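Local coordinates for protein extracellular PQQ-dependent sugar dehydrogenase (Coprinopsis cinerea, PDB 6JT6) that probably oxidises sugars at a pyrroloquinoline quinone in its catalytic domain and relays the electrons through the haem-binding cytochrome b domain, the part described here, at residues T12-F16 and Y185-L189; I31-G37 and A177-Y182; A52-G58 and A144-K150; P80-A84 and P99-I103. All blocks are in the same frame, centred on the assembly; numbering follows the deposited sequence.

Contact 1 (T12-F16 and Y185-L189); sequences TGVTF and YLQQL
V14 lies against the flat ring of Y185, and the phenol reaches on past it to T15. The ring is placed by the first torsion of Y185, which sets CG beside the backbone N and anti to the carbonyl carbon (chi1 -79°), carrying it from CB along the 12-16 segment. CG approaches V14 CB at 3.9 Å. V14 comes nearest one atom further out, at Y185 CD1, 3.5 Å from V14 CB, and CE1 keeps to V14 CB and CA. V14 CB thus sits over one face, displaced toward the rim, in a CH-pi contact 3.8 Å from the ring centroid. Across the ring CE2 comes near T15 OG1, which approaches obliquely. At the tip, Y185 OH is hydrogen-bonded to T15 OG1 at 2.9 Å, and a water joins the same hydroxyl, at 2.6 Å, to the carbonyl of G13. Tyrosine suits this place because its ring covers a hydrophobic valine while its hydroxyl holds the T15 side chain directly and the G13 carbonyl through a water.

One helical turn later L189 adds a second set of contacts: CG meets V14 CG1, CD1 reaches F16 CZ at 4.0 Å, and CD2 lies 3.6 Å from T12 CG2. The hydroxyl of T12 accepts from V14 N in an ST turn and bonds to D9. Glycine at G13 suits its positive phi of 79°.

Helix 182-191 therefore packs against the turn leading into strand 15-21 and its first residues, with I31 of strand 26-33 touching V14, F16, Y185 and L189, and with I45, L104 and V117 of three further strands against L189.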
# COMPACT_ATOMS: atom_id res chain seq x y z
N THR A 12 12.57 5.11 9.18
CA THR A 12 11.83 4.81 10.42
C THR A 12 12.48 3.75 11.30
O THR A 12 12.07 3.58 12.45
CB THR A 12 10.40 4.30 10.08
OG1 THR A 12 10.49 3.08 9.33
CG2 THR A 12 9.64 5.34 9.27
N GLY A 13 13.46 3.03 10.77
CA GLY A 13 14.06 1.89 11.50
C GLY A 13 13.24 0.62 11.46
O GLY A 13 13.63 -0.40 12.06
N VAL A 14 12.12 0.61 10.73
CA VAL A 14 11.36 -0.64 10.63
C VAL A 14 11.78 -1.42 9.37
O VAL A 14 12.41 -0.87 8.49
CB VAL A 14 9.81 -0.44 10.72
CG1 VAL A 14 9.39 0.63 11.76
CG2 VAL A 14 9.20 -0.17 9.38
N THR A 15 11.43 -2.70 9.29
CA THR A 15 11.76 -3.49 8.13
C THR A 15 10.46 -3.88 7.44
O THR A 15 9.46 -4.20 8.11
CB THR A 15 12.58 -4.77 8.48
OG1 THR A 15 11.75 -5.62 9.30
CG2 THR A 15 13.84 -4.40 9.20
N PHE A 16 10.45 -3.78 6.10
CA PHE A 16 9.28 -4.19 5.30
C PHE A 16 9.69 -5.36 4.40
O PHE A 16 10.88 -5.53 4.06
CB PHE A 16 8.82 -3.05 4.37
CG PHE A 16 8.23 -1.85 5.05
CD1 PHE A 16 6.84 -1.65 5.08
CD2 PHE A 16 9.06 -0.85 5.61
CE1 PHE A 16 6.27 -0.51 5.71
CE2 PHE A 16 8.51 0.29 6.21
CZ PHE A 16 7.13 0.46 6.28
N TYR A 185 6.29 -2.16 15.40
CA TYR A 185 6.41 -1.48 14.12
C TYR A 185 5.23 -0.51 13.90
O TYR A 185 5.44 0.61 13.45
CB TYR A 185 6.49 -2.50 12.96
CG TYR A 185 7.87 -3.12 12.76
CD1 TYR A 185 9.02 -2.56 13.35
CD2 TYR A 185 8.03 -4.26 11.95
CE1 TYR A 185 10.28 -3.14 13.16
CE2 TYR A 185 9.30 -4.82 11.70
CZ TYR A 185 10.42 -4.27 12.31
OH TYR A 185 11.69 -4.81 12.08
N LEU A 186 4.02 -0.96 14.24
CA LEU A 186 2.81 -0.13 14.08
C LEU A 186 2.92 1.13 14.89
O LEU A 186 2.65 2.20 14.36
CB LEU A 186 1.53 -0.89 14.45
CG LEU A 186 0.17 -0.14 14.31
CD1 LEU A 186 -0.08 0.37 12.90
CD2 LEU A 186 -1.00 -1.02 14.77
N GLN A 187 3.27 0.99 16.17
CA GLN A 187 3.49 2.15 17.07
C GLN A 187 4.57 3.07 16.54
O GLN A 187 4.37 4.30 16.47
CB GLN A 187 3.79 1.71 18.52
CG GLN A 187 4.19 2.84 19.48
CD GLN A 187 5.64 3.29 19.39
OE1 GLN A 187 6.59 2.47 19.42
NE2 GLN A 187 5.84 4.59 19.25
N GLN A 188 5.73 2.51 16.19
CA GLN A 188 6.87 3.33 15.70
C GLN A 188 6.48 4.16 14.48
O GLN A 188 6.80 5.33 14.39
CB GLN A 188 8.08 2.46 15.34
CG GLN A 188 8.83 1.88 16.52
CD GLN A 188 9.60 2.92 17.31
OE1 GLN A 188 10.48 3.57 16.77
NE2 GLN A 188 9.24 3.11 18.60
N LEU A 189 5.76 3.54 13.54
CA LEU A 189 5.39 4.24 12.31
C LEU A 189 4.31 5.30 12.58
O LEU A 189 4.33 6.36 11.96
CB LEU A 189 4.92 3.22 11.24
CG LEU A 189 5.98 2.27 10.64
CD1 LEU A 189 5.30 1.17 9.82
CD2 LEU A 189 6.92 3.08 9.76
O HOH W 1 13.68 -3.19 12.11

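Contact 2 (I31-G37 and A177-Y182)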
# COMPACT_ATOMS: atom_id res chain seq x y z
N ILE A 31 4.03 -5.06 5.92
CA ILE A 31 4.32 -5.74 7.16
C ILE A 31 3.01 -6.40 7.60
O ILE A 31 1.99 -5.73 7.64
CB ILE A 31 4.79 -4.77 8.27
CG1 ILE A 31 5.88 -3.80 7.76
CG2 ILE A 31 5.36 -5.57 9.43
CD1 ILE A 31 6.21 -2.65 8.71
N PHE A 32 3.05 -7.69 7.90
CA PHE A 32 1.84 -8.41 8.32
C PHE A 32 2.06 -8.89 9.75
O PHE A 32 3.21 -9.09 10.16
CB PHE A 32 1.49 -9.59 7.37
CG PHE A 32 0.87 -9.17 6.06
CD1 PHE A 32 -0.50 -9.34 5.83
CD2 PHE A 32 1.66 -8.67 5.03
CE1 PHE A 32 -1.07 -8.95 4.62
CE2 PHE A 32 1.09 -8.27 3.82
CZ PHE A 32 -0.28 -8.41 3.61
N PRO A 33 0.96 -9.05 10.53
CA PRO A 33 1.10 -9.59 11.88
C PRO A 33 1.32 -11.10 11.87
O PRO A 33 0.92 -11.79 10.93
CB PRO A 33 -0.23 -9.22 12.54
CG PRO A 33 -1.19 -9.16 11.42
CD PRO A 33 -0.42 -8.62 10.25
N SER A 34 1.94 -11.57 12.93
CA SER A 34 2.31 -12.97 13.10
C SER A 34 1.13 -13.87 13.52
O SER A 34 -0.02 -13.62 13.15
CB SER A 34 3.42 -13.05 14.14
OG SER A 34 4.03 -14.32 14.10
N ALA A 35 1.47 -14.93 14.27
CA ALA A 35 0.54 -15.91 14.86
C ALA A 35 1.04 -16.32 16.26
O ALA A 35 0.25 -16.77 17.10
CB ALA A 35 0.38 -17.13 13.97
N SER A 36 2.35 -16.15 16.49
CA SER A 36 3.01 -16.34 17.79
C SER A 36 2.63 -15.22 18.77
O SER A 36 2.34 -15.48 19.95
CB SER A 36 4.53 -16.32 17.56
OG SER A 36 5.25 -17.07 18.52
N GLY A 37 2.65 -13.99 18.27
CA GLY A 37 2.26 -12.81 19.05
C GLY A 37 1.38 -11.93 18.19
O GLY A 37 1.57 -11.87 16.97
N ALA A 177 6.54 -12.05 5.21
CA ALA A 177 6.16 -10.67 5.49
C ALA A 177 5.53 -10.53 6.89
O ALA A 177 5.32 -9.42 7.39
CB ALA A 177 5.23 -10.15 4.39
N ARG A 178 5.25 -11.68 7.54
CA ARG A 178 4.68 -11.72 8.90
C ARG A 178 5.75 -11.55 9.98
O ARG A 178 6.85 -12.05 9.83
CB ARG A 178 3.83 -12.99 9.13
CG ARG A 178 2.66 -13.14 8.17
CD ARG A 178 1.58 -14.13 8.64
NE ARG A 178 0.45 -14.15 7.70
CZ ARG A 178 -0.58 -13.29 7.65
NH1 ARG A 178 -0.72 -12.28 8.52
NH2 ARG A 178 -1.51 -13.45 6.71
N THR A 179 5.43 -10.83 11.06
CA THR A 179 6.40 -10.59 12.15
C THR A 179 5.74 -10.38 13.50
O THR A 179 4.73 -9.66 13.62
CB THR A 179 7.41 -9.44 11.85
OG1 THR A 179 8.33 -9.31 12.96
CG2 THR A 179 6.71 -8.08 11.65
N THR A 180 6.33 -10.99 14.54
CA THR A 180 5.89 -10.73 15.91
C THR A 180 6.22 -9.29 16.31
O THR A 180 5.63 -8.77 17.25
CB THR A 180 6.46 -11.76 16.94
OG1 THR A 180 7.88 -11.71 16.90
CG2 THR A 180 5.98 -13.16 16.61
N LEU A 181 7.10 -8.62 15.54
CA LEU A 181 7.40 -7.19 15.73
C LEU A 181 6.29 -6.21 15.23
O LEU A 181 6.44 -5.00 15.36
CB LEU A 181 8.74 -6.80 15.09
CG LEU A 181 9.99 -7.31 15.82
CD1 LEU A 181 11.20 -6.96 15.00
CD2 LEU A 181 10.11 -6.75 17.24
N TYR A 182 5.19 -6.76 14.71
CA TYR A 182 4.14 -5.96 14.09
C TYR A 182 3.62 -4.78 14.96
O TYR A 182 3.54 -3.64 14.44
CB TYR A 182 2.99 -6.84 13.62
CG TYR A 182 1.90 -6.09 12.87
CD1 TYR A 182 2.01 -5.89 11.48
CD2 TYR A 182 0.77 -5.56 13.56
CE1 TYR A 182 1.03 -5.20 10.79
CE2 TYR A 182 -0.22 -4.87 12.85
CZ TYR A 182 -0.08 -4.70 11.47
OH TYR A 182 -1.03 -4.02 10.76
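A short parallel beta bridge adds the chain around R178 to the end of strand 26-33, just before the type I turn from T179 to Y182 that leads into helix 182-191. Two backbone bonds make the bridge: F32 N donates to A177 O at 2.9 Å, and F32 O accepts from T179 N at 3.0 Å. They straddle R178, whose CA-H also points at F32 O. The turn is secured by T179, a residue well suited to capping, since its OG1 accepts from L181 N at 2.9 Å.

Side chains reinforce both sides. The ring of Y182 lies alongside P33, with P33 CD over one face, 4.0 Å from the centroid and shifted toward the rim. Proline is apt here, as its compact, rigid ring presents C-H groups to the aromatic face. Y182 has CG anti to its own backbone N (chi1 -175°), which swings the ring back along the strand until CE1 lies near I31 O; beyond, its hydroxyl bonds to E43. I31 CG2 touches both T179 CG2 and the Y182 ring.

On the face shared by F32 and R178, the guanidinium plane stands 76° from the phenyl ring, which itself stacks on F44. R178 NE and NH2 are held by the carbonyls of T135 and P134, while NH1 donates to P33 O at 3.0 Å, nearly straight at 167° and with the oxygen in the guanidinium plane.

Contact 3 (A52-G58 and A144-K150). With HEM (protoporphyrin IX containing Fe), chain C.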
# COMPACT_ATOMS: atom_id res chain seq x y z
N ALA A 52 8.76 12.08 -5.97
CA ALA A 52 7.81 13.10 -5.51
C ALA A 52 6.93 13.65 -6.63
O ALA A 52 5.86 14.21 -6.37
CB ALA A 52 8.56 14.24 -4.84
N SER A 53 7.37 13.51 -7.86
CA SER A 53 6.62 14.02 -8.99
C SER A 53 5.55 13.06 -9.50
O SER A 53 4.76 13.44 -10.38
CB SER A 53 7.58 14.41 -10.11
OG SER A 53 8.30 13.26 -10.60
N ALA A 54 5.54 11.82 -8.99
CA ALA A 54 4.57 10.80 -9.42
C ALA A 54 3.15 11.25 -9.12
O ALA A 54 2.91 11.97 -8.15
CB ALA A 54 4.84 9.45 -8.74
N GLY A 55 2.18 10.76 -9.88
CA GLY A 55 0.78 11.16 -9.65
C GLY A 55 0.09 10.40 -8.53
O GLY A 55 -0.45 11.00 -7.59
N TRP A 56 0.12 9.07 -8.63
CA TRP A 56 -0.39 8.21 -7.56
C TRP A 56 0.26 6.83 -7.61
O TRP A 56 0.89 6.45 -8.61
CB TRP A 56 -1.93 8.11 -7.61
CG TRP A 56 -2.55 7.59 -8.89
CD1 TRP A 56 -3.13 8.32 -9.89
CD2 TRP A 56 -2.69 6.20 -9.27
NE1 TRP A 56 -3.62 7.47 -10.88
CE2 TRP A 56 -3.37 6.17 -10.52
CE3 TRP A 56 -2.29 4.97 -8.68
CZ2 TRP A 56 -3.70 4.96 -11.17
CZ3 TRP A 56 -2.61 3.77 -9.32
CH2 TRP A 56 -3.31 3.78 -10.56
N ILE A 57 0.14 6.09 -6.51
CA ILE A 57 0.77 4.79 -6.34
C ILE A 57 -0.28 3.90 -5.67
O ILE A 57 -0.90 4.30 -4.68
CB ILE A 57 2.01 4.88 -5.43
CG1 ILE A 57 2.94 6.02 -5.86
CG2 ILE A 57 2.73 3.49 -5.34
CD1 ILE A 57 4.04 6.36 -4.85
N GLY A 58 -0.47 2.70 -6.20
CA GLY A 58 -1.51 1.80 -5.75
C GLY A 58 -1.21 0.32 -5.86
O GLY A 58 -0.16 -0.09 -6.38
N ALA A 144 0.39 -0.63 -9.17
CA ALA A 144 -0.06 0.30 -10.21
C ALA A 144 0.49 1.69 -9.90
O ALA A 144 0.68 2.05 -8.72
CB ALA A 144 -1.60 0.31 -10.33
N PHE A 145 0.74 2.47 -10.95
CA PHE A 145 1.49 3.69 -10.78
C PHE A 145 1.12 4.64 -11.88
O PHE A 145 1.10 4.25 -13.05
CB PHE A 145 2.97 3.30 -10.85
CG PHE A 145 3.94 4.42 -10.64
CD1 PHE A 145 4.30 4.84 -9.36
CD2 PHE A 145 4.60 4.99 -11.75
CE1 PHE A 145 5.26 5.86 -9.19
CE2 PHE A 145 5.56 5.98 -11.58
CZ PHE A 145 5.89 6.42 -10.29
N HIS A 146 0.83 5.89 -11.51
CA HIS A 146 0.77 6.96 -12.51
C HIS A 146 1.99 7.84 -12.35
O HIS A 146 2.18 8.50 -11.31
CB HIS A 146 -0.47 7.80 -12.37
CG HIS A 146 -0.86 8.47 -13.63
ND1 HIS A 146 -0.07 9.41 -14.26
CD2 HIS A 146 -1.93 8.27 -14.45
CE1 HIS A 146 -0.67 9.80 -15.37
NE2 HIS A 146 -1.79 9.11 -15.52
N SER A 147 2.84 7.86 -13.37
CA SER A 147 4.14 8.54 -13.29
C SER A 147 4.09 10.06 -13.19
O SER A 147 5.09 10.69 -12.84
CB SER A 147 5.01 8.11 -14.49
OG SER A 147 4.51 8.68 -15.69
N THR A 148 2.95 10.68 -13.51
CA THR A 148 2.93 12.17 -13.60
C THR A 148 1.74 12.85 -12.97
O THR A 148 1.88 13.95 -12.46
CB THR A 148 3.01 12.72 -15.04
OG1 THR A 148 1.79 12.38 -15.75
CG2 THR A 148 4.28 12.16 -15.79
N THR A 149 0.56 12.24 -13.05
CA THR A 149 -0.65 13.02 -12.89
C THR A 149 -1.45 12.58 -11.67
O THR A 149 -1.85 11.40 -11.57
CB THR A 149 -1.51 12.99 -14.18
OG1 THR A 149 -0.74 13.50 -15.30
CG2 THR A 149 -2.82 13.83 -14.01
N LYS A 150 -1.65 13.54 -10.75
CA LYS A 150 -2.46 13.34 -9.52
C LYS A 150 -3.91 12.98 -9.81
O LYS A 150 -4.40 13.22 -10.93
CB LYS A 150 -2.50 14.60 -8.66
CG LYS A 150 -1.16 15.20 -8.24
CD LYS A 150 -0.42 14.39 -7.20
CE LYS A 150 0.99 14.97 -7.08
NZ LYS A 150 1.60 14.69 -5.74
CHA HEM C . -4.20 -3.58 -15.16
CHB HEM C . -7.42 -0.26 -16.68
CHC HEM C . -7.09 2.04 -12.43
CHD HEM C . -4.56 -1.78 -10.66
C1A HEM C . -5.06 -2.85 -15.95
C2A HEM C . -5.29 -3.10 -17.33
C3A HEM C . -6.19 -2.14 -17.75
C4A HEM C . -6.52 -1.32 -16.64
CMA HEM C . -6.75 -1.98 -19.16
CAA HEM C . -4.67 -4.19 -18.18
CBA HEM C . -3.15 -4.05 -18.36
CGA HEM C . -2.69 -2.70 -18.87
O1A HEM C . -2.02 -1.92 -18.15
O2A HEM C . -2.98 -2.36 -20.03
C1B HEM C . -7.59 0.67 -15.66
C2B HEM C . -8.39 1.86 -15.81
C3B HEM C . -8.26 2.55 -14.62
C4B HEM C . -7.39 1.72 -13.75
CMB HEM C . -9.17 2.27 -17.08
CAB HEM C . -8.86 3.83 -14.17
CBB HEM C . -9.05 4.88 -14.97
C1C HEM C . -6.43 1.16 -11.53
C2C HEM C . -6.21 1.41 -10.16
C3C HEM C . -5.49 0.33 -9.64
C4C HEM C . -5.25 -0.59 -10.72
CMC HEM C . -6.72 2.65 -9.44
CAC HEM C . -5.07 0.15 -8.22
CBC HEM C . -4.69 1.19 -7.45
C1D HEM C . -4.21 -2.52 -11.80
C2D HEM C . -3.35 -3.72 -11.72
C3D HEM C . -3.26 -4.24 -12.96
C4D HEM C . -4.09 -3.34 -13.79
CMD HEM C . -2.67 -4.30 -10.51
CAD HEM C . -2.44 -5.44 -13.39
CBD HEM C . -3.09 -6.79 -13.15
CGD HEM C . -4.20 -6.98 -14.14
O1D HEM C . -5.40 -7.12 -13.80
O2D HEM C . -3.90 -6.97 -15.35
NA HEM C . -5.80 -1.73 -15.55
NB HEM C . -7.03 0.64 -14.44
NC HEM C . -5.82 -0.03 -11.85
ND HEM C . -4.67 -2.34 -13.07
FE HEM C . -5.81 -0.93 -13.73
O HOH W 2 3.08 15.40 -10.57
O HOH W 3 1.13 12.08 -5.61
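Strands 56-58 and 144-146 run antiparallel, 4.8 Å apart at their axes, and end in a classic beta bulge where G55 and W56 both face H146. H146 O takes a 2.7 Å bond from G55 N and a weak one from W56 N. Beyond the bulge the pairing is regular, with H146 N bonded to W56 O and G58 and A144 exchanging two bonds.

Glycine fits at G55 because T149 O, 3.3 Å from G55 CA, takes up the place where a side chain would begin. W56 is the main side chain of the haem side. Its CG lies between the backbone N and the carbonyl carbon (chi1 58°), which folds the indole over the neighbouring strand. H146 CB then sits over the five-membered ring, 3.6 Å from its centroid, while A144 CB touches the far edge at CZ3. W56 NE1 donates to Y162 O, so the buried nitrogen is satisfied. On the reverse face, F145 presses its CZ against A54 CB at 3.6 Å and runs beside I57. K150 bends back over the loop, its NZ bonded to V75 O and to a water that probably also donates to G55 O.

Three pocket residues meet the porphyrin from here: W56 CH2 approaches HEM C2C at 3.8 Å, A144 CB approaches HEM CHD at 3.6 Å, and G58 CA lies beside a vinyl carbon. The chemistry at this edge is apolar and consistent with shape-matched haem packing, polar bonds to the cofactor coming instead from M65, Y90 and R163.

Contact 4 (P80-A84 and P99-I103); sequences PRISA and PRLTI
I82 and I103 form the tight part of this contact, their side chains sliding past each other in opposite directions with I82 CG2 only 3.5 Å from I103 CG1. The methyl of I82 is put there by its first torsion, which sends CG1 anti to the backbone N (chi1 -168°) and CG2 between N and the carbonyl carbon, facing the other strand. I103 CD1 continues under the backbone, 3.5 Å from P80 O, and its second branch, CG2, meets P80 CG at 3.8 Å. Beta-branched isoleucine suits such a place, since it fills two directions at once while favouring the extended chain.

Toward A84 and P99 the contacts are fewer and somewhat longer, though both residues are buried. L101 CB touches I82 CG2 at 3.9 Å and CD1 lies along the backbone of S83 and A84. A84 has a small methyl, and P99 CG comes to it at 3.8 Å. Y118 of strand 113-121 also lies on both I82 and L101. The alternate residues point out of the contact: R81 forms a salt bridge with D76, and R100 marks the solvent side, exposed beside the sugar of an attached glycan.

Closest approach of the two strand axes is 7.8 Å, and their directions are 168° apart, a spacing bridged entirely by side chains. Each strand belongs to a different sheet, so this is the facing-sheet packing of a beta sandwich, the fold expected of a cellobiose dehydrogenase-type cytochrome domain.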
# COMPACT_ATOMS: atom_id res chain seq x y z
N PRO A 80 -0.60 13.53 2.61
CA PRO A 80 -0.86 12.18 2.09
C PRO A 80 -2.37 11.84 2.11
O PRO A 80 -3.12 12.34 2.94
CB PRO A 80 -0.08 11.25 3.05
CG PRO A 80 -0.03 12.03 4.34
CD PRO A 80 0.05 13.50 3.94
N ARG A 81 -2.80 11.03 1.15
CA ARG A 81 -4.16 10.57 1.07
C ARG A 81 -4.11 9.10 0.71
O ARG A 81 -3.15 8.64 0.07
CB ARG A 81 -4.95 11.32 -0.00
CG ARG A 81 -4.85 12.84 0.08
CD ARG A 81 -6.19 13.51 0.20
NE ARG A 81 -5.99 14.95 0.24
CZ ARG A 81 -6.18 15.73 1.31
NH1 ARG A 81 -6.62 15.23 2.47
NH2 ARG A 81 -5.93 17.04 1.18
N ILE A 82 -5.18 8.38 1.06
CA ILE A 82 -5.29 6.98 0.71
C ILE A 82 -6.77 6.61 0.55
O ILE A 82 -7.65 7.16 1.24
CB ILE A 82 -4.52 6.05 1.71
CG1 ILE A 82 -4.41 4.61 1.18
CG2 ILE A 82 -5.17 6.05 3.11
CD1 ILE A 82 -3.02 4.04 1.15
N SER A 83 -7.03 5.69 -0.37
CA SER A 83 -8.38 5.30 -0.69
C SER A 83 -8.42 3.80 -0.99
O SER A 83 -7.45 3.24 -1.54
CB SER A 83 -8.87 6.13 -1.88
OG SER A 83 -10.10 5.67 -2.39
N ALA A 84 -9.53 3.15 -0.63
CA ALA A 84 -9.78 1.77 -1.02
C ALA A 84 -10.77 1.79 -2.17
O ALA A 84 -11.79 2.51 -2.10
CB ALA A 84 -10.34 0.94 0.13
N PRO A 99 -12.57 -1.77 3.97
CA PRO A 99 -11.28 -1.53 4.61
C PRO A 99 -11.32 -0.31 5.51
O PRO A 99 -12.05 0.64 5.24
CB PRO A 99 -10.33 -1.30 3.43
CG PRO A 99 -10.94 -2.11 2.34
CD PRO A 99 -12.42 -1.84 2.52
N ARG A 100 -10.54 -0.36 6.59
CA ARG A 100 -10.41 0.79 7.48
C ARG A 100 -8.94 1.22 7.38
O ARG A 100 -8.03 0.45 7.71
CB ARG A 100 -10.84 0.45 8.91
CG ARG A 100 -12.24 -0.20 9.05
CD ARG A 100 -13.38 0.79 9.25
NE ARG A 100 -13.71 1.62 8.08
CZ ARG A 100 -14.70 1.39 7.21
NH1 ARG A 100 -14.89 2.23 6.19
NH2 ARG A 100 -15.50 0.32 7.34
N LEU A 101 -8.74 2.43 6.88
CA LEU A 101 -7.41 2.92 6.53
C LEU A 101 -6.97 4.04 7.45
O LEU A 101 -7.72 5.00 7.72
CB LEU A 101 -7.34 3.40 5.06
CG LEU A 101 -7.51 2.28 3.99
CD1 LEU A 101 -7.90 2.90 2.67
CD2 LEU A 101 -6.22 1.49 3.85
N THR A 102 -5.72 3.95 7.90
CA THR A 102 -5.17 4.97 8.79
C THR A 102 -3.83 5.32 8.20
O THR A 102 -2.97 4.44 8.09
CB THR A 102 -4.97 4.39 10.22
OG1 THR A 102 -6.20 3.79 10.67
CG2 THR A 102 -4.46 5.47 11.20
N ILE A 103 -3.65 6.58 7.82
CA ILE A 103 -2.33 7.03 7.39
C ILE A 103 -1.46 7.22 8.62
O ILE A 103 -1.91 7.79 9.62
CB ILE A 103 -2.41 8.31 6.53
CG1 ILE A 103 -3.11 7.98 5.20
CG2 ILE A 103 -0.99 8.87 6.22
CD1 ILE A 103 -3.60 9.19 4.42

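Contacts 1 and 2 form one continuous region: they touch through I31, whose CG1 lies 3.6 Å from F16 CD1, and they attach the body of helix 182-191 and the segment leading into it to adjacent strands of the seven-stranded sheet. Contact 4 joins that sheet to the six-stranded one, about 18 Å between centres from contact 1 and about 16 Å from contact 3. Contact 3 lies in the six-stranded sheet, and it is the one of the four that borders the haem. Contacts 2 and 3 stand on opposite sides of the chain's centre, about 30 Å between centres, so the lead-in to the helix lies far from the contact that borders the haem.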